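Local coordinates for protein putative efflux transporter (Bacteroides eggerthii, PDB 4L8J) that probably acts as the periplasmic adaptor (membrane-fusion) component of an efflux pump, at residues 48-51 against 52-56; 88-91 against 92-95; 105-108 against 109-113; 148-151 against 152-156. All coordinates share one frame; numbering follows the deposited sequence.

The four contacts follow one another along the chain in the order of their numbers and fall into two pairs. Interactions 1 and 4 are type II turns, each passing the chain from one four-stranded sheet of the barrel-sandwich domain to the other; their centres lie about 17 Å apart, and they meet where Leu48 packs on Ile156. Interactions 2 and 3 belong to helix 68-95 and helix 102-127, consecutive antiparallel arms of a helical hairpin, with centres about 11 Å apart. Centres of one pair lie about 37 to 53 Å from those of the other. The hairpin thus projects far from the sandwich, as in other HlyD-family adaptors.

Interaction 1 (48-51 against 52-56); sequences LPVV and EGQRV
Gln54 reaches back to Val51 because its CG stands opposite the backbone N about the first side-chain bond (chi1 -179°) and the rest of the chain stays extended, carrying the amide across the turn. There Gln54 OE1 accepts from Val51 N at 3.0 Å, the N-H...O angle being 152° and the donor tilted out of the carbonyl plane. A second bond runs the other way, from Gln54 N to Val51 O at 3.2 Å, and closes a type II turn. Backbone and side chain of Gln54 therefore both grip Val51. Gly53 takes the third position of the turn with phi at 95°, where a CB would be pressed against the carbonyl oxygen of the residue before. Gln54 OE1 also lies 3.3 Å from Val50 CA, and the two side chains cross at about a right angle, with Gln54 CD 4.0 Å from Val50 CG1. The same methyl, Val50 CG1, meets Val56 CG1 at 3.9 Å. Glu52 OE2 is hydrogen-bonded to Arg142 N. Around the loop that carries the turn and joins strand 43-47 to strand 55-56, Val50 packs on Ile62 of strand 61-65, while backbone bonds to Ile139 and Gly137 hold residues 53 to 56 along strand 137-142.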
# COMPACT_ATOMS: atom_id res chain seq x y z
N LEU A 48 22.02 -46.82 50.59
CA LEU A 48 21.71 -46.51 49.21
C LEU A 48 20.25 -46.01 49.23
O LEU A 48 19.33 -46.75 48.91
CB LEU A 48 21.92 -47.77 48.36
CG LEU A 48 22.09 -47.61 46.85
CD1 LEU A 48 23.14 -46.57 46.49
CD2 LEU A 48 22.48 -48.92 46.24
N PRO A 49 20.00 -44.78 49.73
CA PRO A 49 18.61 -44.36 49.99
C PRO A 49 17.80 -43.89 48.78
O PRO A 49 16.62 -43.58 48.94
CB PRO A 49 18.80 -43.21 50.98
CG PRO A 49 20.11 -42.57 50.53
CD PRO A 49 20.96 -43.77 50.25
N VAL A 50 18.43 -43.79 47.58
CA VAL A 50 17.77 -43.34 46.35
C VAL A 50 17.40 -44.53 45.43
O VAL A 50 18.01 -45.60 45.51
CB VAL A 50 18.62 -42.28 45.60
CG1 VAL A 50 18.70 -40.98 46.42
CG2 VAL A 50 20.02 -42.81 45.27
N VAL A 51 16.39 -44.33 44.58
CA VAL A 51 15.91 -45.32 43.60
C VAL A 51 15.96 -44.71 42.20
O VAL A 51 16.02 -43.48 42.06
CB VAL A 51 14.47 -45.85 43.91
CG1 VAL A 51 14.41 -46.61 45.22
CG2 VAL A 51 13.41 -44.74 43.85
N GLU A 52 15.91 -45.57 41.17
CA GLU A 52 15.87 -45.14 39.76
C GLU A 52 14.61 -44.35 39.48
O GLU A 52 13.52 -44.76 39.90
CB GLU A 52 15.95 -46.34 38.81
CG GLU A 52 17.36 -46.89 38.71
CD GLU A 52 17.55 -48.04 37.74
OE1 GLU A 52 16.70 -48.21 36.84
OE2 GLU A 52 18.57 -48.76 37.88
N GLY A 53 14.77 -43.20 38.84
CA GLY A 53 13.67 -42.31 38.50
C GLY A 53 13.44 -41.21 39.52
O GLY A 53 12.69 -40.26 39.25
N GLN A 54 14.07 -41.33 40.70
CA GLN A 54 13.94 -40.35 41.77
C GLN A 54 14.62 -39.05 41.40
O GLN A 54 15.72 -39.03 40.82
CB GLN A 54 14.53 -40.90 43.08
CG GLN A 54 14.42 -39.96 44.30
CD GLN A 54 14.78 -40.67 45.57
OE1 GLN A 54 14.93 -41.90 45.60
NE2 GLN A 54 14.93 -39.91 46.66
N ARG A 55 13.96 -37.95 41.75
CA ARG A 55 14.46 -36.60 41.54
C ARG A 55 15.13 -36.17 42.82
O ARG A 55 14.54 -36.25 43.90
CB ARG A 55 13.31 -35.65 41.12
CG ARG A 55 12.68 -36.05 39.78
CD ARG A 55 11.47 -35.20 39.41
NE ARG A 55 10.77 -35.76 38.25
CZ ARG A 55 9.78 -36.65 38.33
NH1 ARG A 55 9.36 -37.10 39.51
NH2 ARG A 55 9.21 -37.11 37.22
N VAL A 56 16.41 -35.81 42.71
CA VAL A 56 17.23 -35.41 43.84
C VAL A 56 17.69 -33.96 43.66
O VAL A 56 17.71 -33.44 42.54
CB VAL A 56 18.42 -36.37 44.12
CG1 VAL A 56 17.94 -37.78 44.38
CG2 VAL A 56 19.46 -36.34 43.01

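Interaction 2 (88-91 against 92-95); sequences VERN and KRLL
Lys92 and Glu89 face each other across one turn of helix 68-95, three residues apart, and with Asn91 they bury the most surface here. The lysine is extended beyond CG, while the glutamate bends at chi2 (-47°) and so brings its carboxylate round to meet the ammonium. Lys92 NZ lies 2.9 Å from Glu89 OE2 in a hydrogen-bonded salt bridge, approaching the oxygen on its syn side and 20° out of the carboxylate plane. The aliphatic part of the lysine is in contact as well: Lys92 CG passes 3.2 Å from Val88 O, Lys92 CD comes within 3.6 Å of Glu89 OE2, and Lys92 CE touches Val88 CG1 at 4.1 Å.

Asn91 works mainly through its backbone carbonyl, since Asn91 O receives Leu95 N at 2.8 Å with an N-H...O angle of 157°. Its side chain sets OD1 3.5 Å from Leu94 CD1, a methyl lying beside the amide oxygen, whereas ND2 turns to the next helix and is hydrogen-bonded to Ser108 OG. Arg93 bends at chi3 and brings one guanidinium face near Arg90 CA, which sits toward its rim.

The ion pair joins two exposed residues, although the lysine chain also lies against Tyr105, and it probably adds an electrostatic tie to one turn near the helix end. Asn91 is buried, and its amide N-H has a partner in helix 102-127, which makes a polar link between the two arms of the hairpin.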
# COMPACT_ATOMS: atom_id res chain seq x y z
N VAL A 88 55.04 -27.61 68.41
CA VAL A 88 55.62 -26.49 67.64
C VAL A 88 55.39 -25.15 68.35
O VAL A 88 56.28 -24.30 68.27
CB VAL A 88 55.16 -26.38 66.15
CG1 VAL A 88 56.03 -25.39 65.37
CG2 VAL A 88 55.25 -27.72 65.48
N GLU A 89 54.22 -24.94 69.00
CA GLU A 89 53.92 -23.67 69.69
C GLU A 89 54.83 -23.48 70.87
O GLU A 89 55.33 -22.37 71.07
CB GLU A 89 52.44 -23.58 70.12
CG GLU A 89 51.53 -23.13 68.99
CD GLU A 89 51.98 -21.92 68.18
OE1 GLU A 89 52.19 -20.84 68.78
OE2 GLU A 89 52.11 -22.05 66.95
N ARG A 90 55.13 -24.57 71.57
CA ARG A 90 56.07 -24.65 72.68
C ARG A 90 57.46 -24.29 72.19
O ARG A 90 58.12 -23.46 72.81
CB ARG A 90 56.07 -26.08 73.23
CG ARG A 90 55.85 -26.19 74.71
CD ARG A 90 55.70 -27.65 75.06
NE ARG A 90 54.29 -28.05 75.18
CZ ARG A 90 53.78 -29.16 74.67
NH1 ARG A 90 54.55 -30.02 74.00
NH2 ARG A 90 52.49 -29.44 74.83
N ASN A 91 57.90 -24.91 71.07
CA ASN A 91 59.23 -24.68 70.48
C ASN A 91 59.37 -23.27 69.93
O ASN A 91 60.47 -22.74 69.97
CB ASN A 91 59.59 -25.74 69.44
CG ASN A 91 59.79 -27.09 70.11
OD1 ASN A 91 59.76 -27.18 71.33
ND2 ASN A 91 59.99 -28.17 69.36
N LYS A 92 58.26 -22.63 69.49
CA LYS A 92 58.30 -21.23 69.03
C LYS A 92 58.70 -20.34 70.21
O LYS A 92 59.57 -19.48 70.07
CB LYS A 92 56.95 -20.77 68.45
CG LYS A 92 56.68 -21.32 67.08
CD LYS A 92 55.40 -20.78 66.49
CE LYS A 92 55.06 -21.43 65.17
NZ LYS A 92 53.71 -21.04 64.70
N ARG A 93 58.11 -20.61 71.39
CA ARG A 93 58.39 -19.88 72.63
C ARG A 93 59.81 -20.14 73.11
O ARG A 93 60.48 -19.18 73.47
CB ARG A 93 57.37 -20.23 73.71
CG ARG A 93 56.13 -19.35 73.66
CD ARG A 93 55.40 -19.26 75.00
NE ARG A 93 55.26 -20.56 75.68
CZ ARG A 93 54.34 -21.47 75.39
NH1 ARG A 93 53.45 -21.24 74.42
NH2 ARG A 93 54.30 -22.61 76.05
N LEU A 94 60.28 -21.42 73.07
CA LEU A 94 61.64 -21.84 73.44
C LEU A 94 62.71 -21.25 72.51
O LEU A 94 63.81 -20.89 72.98
CB LEU A 94 61.76 -23.38 73.41
CG LEU A 94 61.09 -24.21 74.50
CD1 LEU A 94 61.17 -25.68 74.18
CD2 LEU A 94 61.73 -23.97 75.85
N LEU A 95 62.45 -21.22 71.18
CA LEU A 95 63.41 -20.67 70.24
C LEU A 95 63.49 -19.14 70.40
O LEU A 95 64.59 -18.60 70.33
CB LEU A 95 63.06 -21.05 68.77
CG LEU A 95 64.05 -20.59 67.68
CD1 LEU A 95 65.43 -21.26 67.85
CD2 LEU A 95 63.51 -20.91 66.32

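Interaction 3 (105-108 against 109-113); sequences YEIS and VANYQ
Tyr105 to Val109 and Ser108 to Tyr112 mark the first and last of four successive i to i+4 backbone bonds, with Val109 N 2.9 Å from Tyr105 O and Tyr112 N 3.0 Å from Ser108 O, as expected for an undistorted alpha-helix. Tyr105 O carries a double load. Besides the in-plane amide of Val109, Tyr105 O also accepts from Ser108 OG at 2.7 Å, the donor being tilted 22° from the carbonyl plane. That hydroxyl can reach back one turn because OG sits between the backbone N and the carbonyl carbon of its own residue (chi1 76°).

The Tyr105 ring extends along the helix until Val109 CG2 stands over one of its faces. The methyl is 3.8 Å from the ring centroid and 26° off the ring normal, a CH-pi contact displaced toward the rim, with Tyr105 CE2 the nearest ring atom to Val109 CG2 at 3.5 Å. Ile107 and Asn111 lie side by side and point the same way, Ile107 CG2 being 3.8 Å from Asn111 ND2. An alanine in place of Tyr105 would remove the ring and is likely to leave the Val109 methyl without its aromatic cover, opening a gap toward Asn91, Lys92 and Leu95 of helix 68-95.

Chemically, the contact combines a buried serine hydroxyl, which donates to Tyr105 O in its own helix and also meets the amide of Asn91 in helix 68-95, with an aromatic ring shared between two helices. The Tyr112 hydroxyl is hydrogen-bonded to that of Tyr81, a further polar tie in the hairpin.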
# COMPACT_ATOMS: atom_id res chain seq x y z
N TYR A 105 63.86 -27.13 66.53
CA TYR A 105 62.69 -26.36 66.13
C TYR A 105 62.25 -26.75 64.71
O TYR A 105 61.06 -26.97 64.47
CB TYR A 105 62.96 -24.84 66.21
CG TYR A 105 61.81 -24.01 65.67
CD1 TYR A 105 60.66 -23.82 66.42
CD2 TYR A 105 61.87 -23.43 64.41
CE1 TYR A 105 59.57 -23.14 65.90
CE2 TYR A 105 60.80 -22.70 63.89
CZ TYR A 105 59.66 -22.54 64.65
OH TYR A 105 58.57 -21.87 64.16
N GLU A 106 63.21 -26.84 63.78
CA GLU A 106 62.97 -27.19 62.37
C GLU A 106 62.35 -28.57 62.23
O GLU A 106 61.42 -28.74 61.45
CB GLU A 106 64.26 -27.12 61.59
CG GLU A 106 64.04 -27.39 60.10
CD GLU A 106 65.31 -27.26 59.31
OE1 GLU A 106 66.38 -27.14 59.95
OE2 GLU A 106 65.24 -27.20 58.06
N ILE A 107 62.88 -29.54 62.97
CA ILE A 107 62.34 -30.90 63.01
C ILE A 107 60.88 -30.81 63.43
O ILE A 107 60.03 -31.42 62.79
CB ILE A 107 63.20 -31.82 63.94
CG1 ILE A 107 64.57 -32.16 63.27
CG2 ILE A 107 62.45 -33.10 64.33
CD1 ILE A 107 65.70 -32.72 64.25
N SER A 108 60.57 -30.02 64.49
CA SER A 108 59.19 -29.91 64.97
C SER A 108 58.28 -29.21 63.94
O SER A 108 57.12 -29.60 63.80
CB SER A 108 59.13 -29.25 66.35
OG SER A 108 59.32 -27.84 66.32
N VAL A 109 58.81 -28.27 63.13
CA VAL A 109 57.99 -27.65 62.06
C VAL A 109 57.69 -28.68 60.95
O VAL A 109 56.56 -28.72 60.42
CB VAL A 109 58.67 -26.38 61.46
CG1 VAL A 109 57.91 -25.87 60.25
CG2 VAL A 109 58.80 -25.28 62.52
N ALA A 110 58.71 -29.45 60.54
CA ALA A 110 58.57 -30.47 59.51
C ALA A 110 57.58 -31.55 59.97
O ALA A 110 56.70 -31.91 59.20
CB ALA A 110 59.94 -31.08 59.18
N ASN A 111 57.67 -31.97 61.24
CA ASN A 111 56.76 -32.95 61.84
C ASN A 111 55.31 -32.44 61.88
O ASN A 111 54.38 -33.22 61.67
CB ASN A 111 57.20 -33.29 63.26
CG ASN A 111 58.39 -34.23 63.36
OD1 ASN A 111 58.84 -34.82 62.36
ND2 ASN A 111 58.90 -34.44 64.58
N TYR A 112 55.13 -31.14 62.13
CA TYR A 112 53.82 -30.51 62.17
C TYR A 112 53.17 -30.54 60.78
O TYR A 112 52.00 -30.90 60.68
CB TYR A 112 53.95 -29.07 62.69
CG TYR A 112 52.69 -28.24 62.50
CD1 TYR A 112 51.60 -28.40 63.35
CD2 TYR A 112 52.57 -27.36 61.44
CE1 TYR A 112 50.42 -27.68 63.16
CE2 TYR A 112 51.40 -26.64 61.23
CZ TYR A 112 50.33 -26.78 62.10
OH TYR A 112 49.18 -26.07 61.90
N GLN A 113 53.91 -30.17 59.71
CA GLN A 113 53.36 -30.20 58.36
C GLN A 113 52.97 -31.63 57.95
O GLN A 113 51.93 -31.82 57.35
CB GLN A 113 54.32 -29.57 57.34
CG GLN A 113 54.70 -28.09 57.67
CD GLN A 113 53.65 -27.00 57.42
OE1 GLN A 113 52.45 -27.25 57.19
NE2 GLN A 113 54.10 -25.75 57.47

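Interaction 4 (148-151 against 152-156); sequences QRVN and SGEGI
Glu154 OE1 accepts from Asn151 N at 3.0 Å on its anti side, the donor tilted from the carboxylate plane, with an N-H...O angle of 158°. Asn151 ND2 stands 3.6 Å from the same oxygen, Glu154 OE1, amide and carboxylate planes 42° apart. Glu154 OE1 lies 3.7 Å from Val150 CB and Glu154 CD lies 3.9 Å from Val150 CG1, so the carboxylate rests against the valine. Both Val150 methyls, CG1 and CG2, meet Ile156 CD1, each at 3.9 Å.

An extended side chain whose CG is turned away from the backbone N (chi1 -168°) brings the carboxylate back over a type II turn from Asn151 to Glu154. The turn's own bond, Glu154 N to Asn151 O, is weak at 3.4 Å. A water donates to both carbonyls, 2.9 Å from Asn151 O and 2.6 Å from Glu154 O. Gly153 supplies the positive phi of the third position. An alanine replacing Glu154 would probably leave the Asn151 amide without its acceptor and Val150 less covered, with the weak backbone bond and the water left to link the two residues.

Beyond the turn, Gly153 O is bonded to Lys36 NZ. Strand 149-150 pairs with strand 43-47 through Val150 and Gly43, whereas Ile156 lies near the start of strand 155-161, bonded to Leu37 on strand 34-38 and to Leu143; the chain thereby passes from one sheet of the sandwich to the other.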
# COMPACT_ATOMS: atom_id res chain seq x y z
N GLN A 148 27.33 -53.74 49.30
CA GLN A 148 28.32 -54.10 48.28
C GLN A 148 29.60 -53.26 48.51
O GLN A 148 29.53 -52.07 48.84
CB GLN A 148 27.74 -53.86 46.87
CG GLN A 148 28.72 -53.90 45.68
CD GLN A 148 28.03 -53.83 44.33
OE1 GLN A 148 26.81 -53.99 44.20
NE2 GLN A 148 28.80 -53.61 43.27
N ARG A 149 30.77 -53.90 48.32
CA ARG A 149 32.09 -53.27 48.48
C ARG A 149 32.50 -52.65 47.15
O ARG A 149 32.33 -53.27 46.10
CB ARG A 149 33.12 -54.30 49.00
CG ARG A 149 32.81 -54.79 50.42
CD ARG A 149 33.82 -55.79 50.96
NE ARG A 149 33.65 -56.01 52.40
CZ ARG A 149 32.89 -56.97 52.93
NH1 ARG A 149 32.21 -57.80 52.15
NH2 ARG A 149 32.81 -57.09 54.25
N VAL A 150 32.96 -51.38 47.20
CA VAL A 150 33.34 -50.59 46.02
C VAL A 150 34.70 -49.91 46.23
O VAL A 150 35.13 -49.70 47.37
CB VAL A 150 32.27 -49.53 45.62
CG1 VAL A 150 30.96 -50.18 45.18
CG2 VAL A 150 32.03 -48.50 46.73
N ASN A 151 35.32 -49.49 45.11
CA ASN A 151 36.57 -48.74 45.07
C ASN A 151 36.30 -47.29 44.68
O ASN A 151 35.16 -46.95 44.34
CB ASN A 151 37.54 -49.38 44.05
CG ASN A 151 37.84 -50.84 44.28
OD1 ASN A 151 38.37 -51.23 45.33
ND2 ASN A 151 37.54 -51.67 43.29
N SER A 152 37.33 -46.44 44.70
CA SER A 152 37.20 -45.05 44.27
C SER A 152 36.99 -45.04 42.77
O SER A 152 37.53 -45.90 42.08
CB SER A 152 38.45 -44.25 44.62
OG SER A 152 38.67 -44.29 46.02
N GLY A 153 36.18 -44.11 42.30
CA GLY A 153 35.89 -44.00 40.87
C GLY A 153 34.90 -45.02 40.34
O GLY A 153 34.46 -44.88 39.20
N GLU A 154 34.55 -46.04 41.13
CA GLU A 154 33.57 -47.06 40.73
C GLU A 154 32.17 -46.42 40.70
O GLU A 154 31.75 -45.85 41.71
CB GLU A 154 33.63 -48.26 41.69
CG GLU A 154 32.86 -49.48 41.21
CD GLU A 154 33.08 -50.76 42.00
OE1 GLU A 154 34.09 -50.84 42.74
OE2 GLU A 154 32.27 -51.70 41.85
N GLY A 155 31.51 -46.49 39.55
CA GLY A 155 30.18 -45.93 39.34
C GLY A 155 29.17 -46.41 40.37
O GLY A 155 29.05 -47.61 40.61
N ILE A 156 28.47 -45.46 41.02
CA ILE A 156 27.47 -45.79 42.03
C ILE A 156 26.08 -45.59 41.39
O ILE A 156 25.24 -46.49 41.44
CB ILE A 156 27.69 -44.99 43.33
CG1 ILE A 156 29.13 -45.21 43.92
CG2 ILE A 156 26.59 -45.23 44.37
CD1 ILE A 156 29.54 -46.64 44.38
O HOH W 1 32.73 -45.46 44.12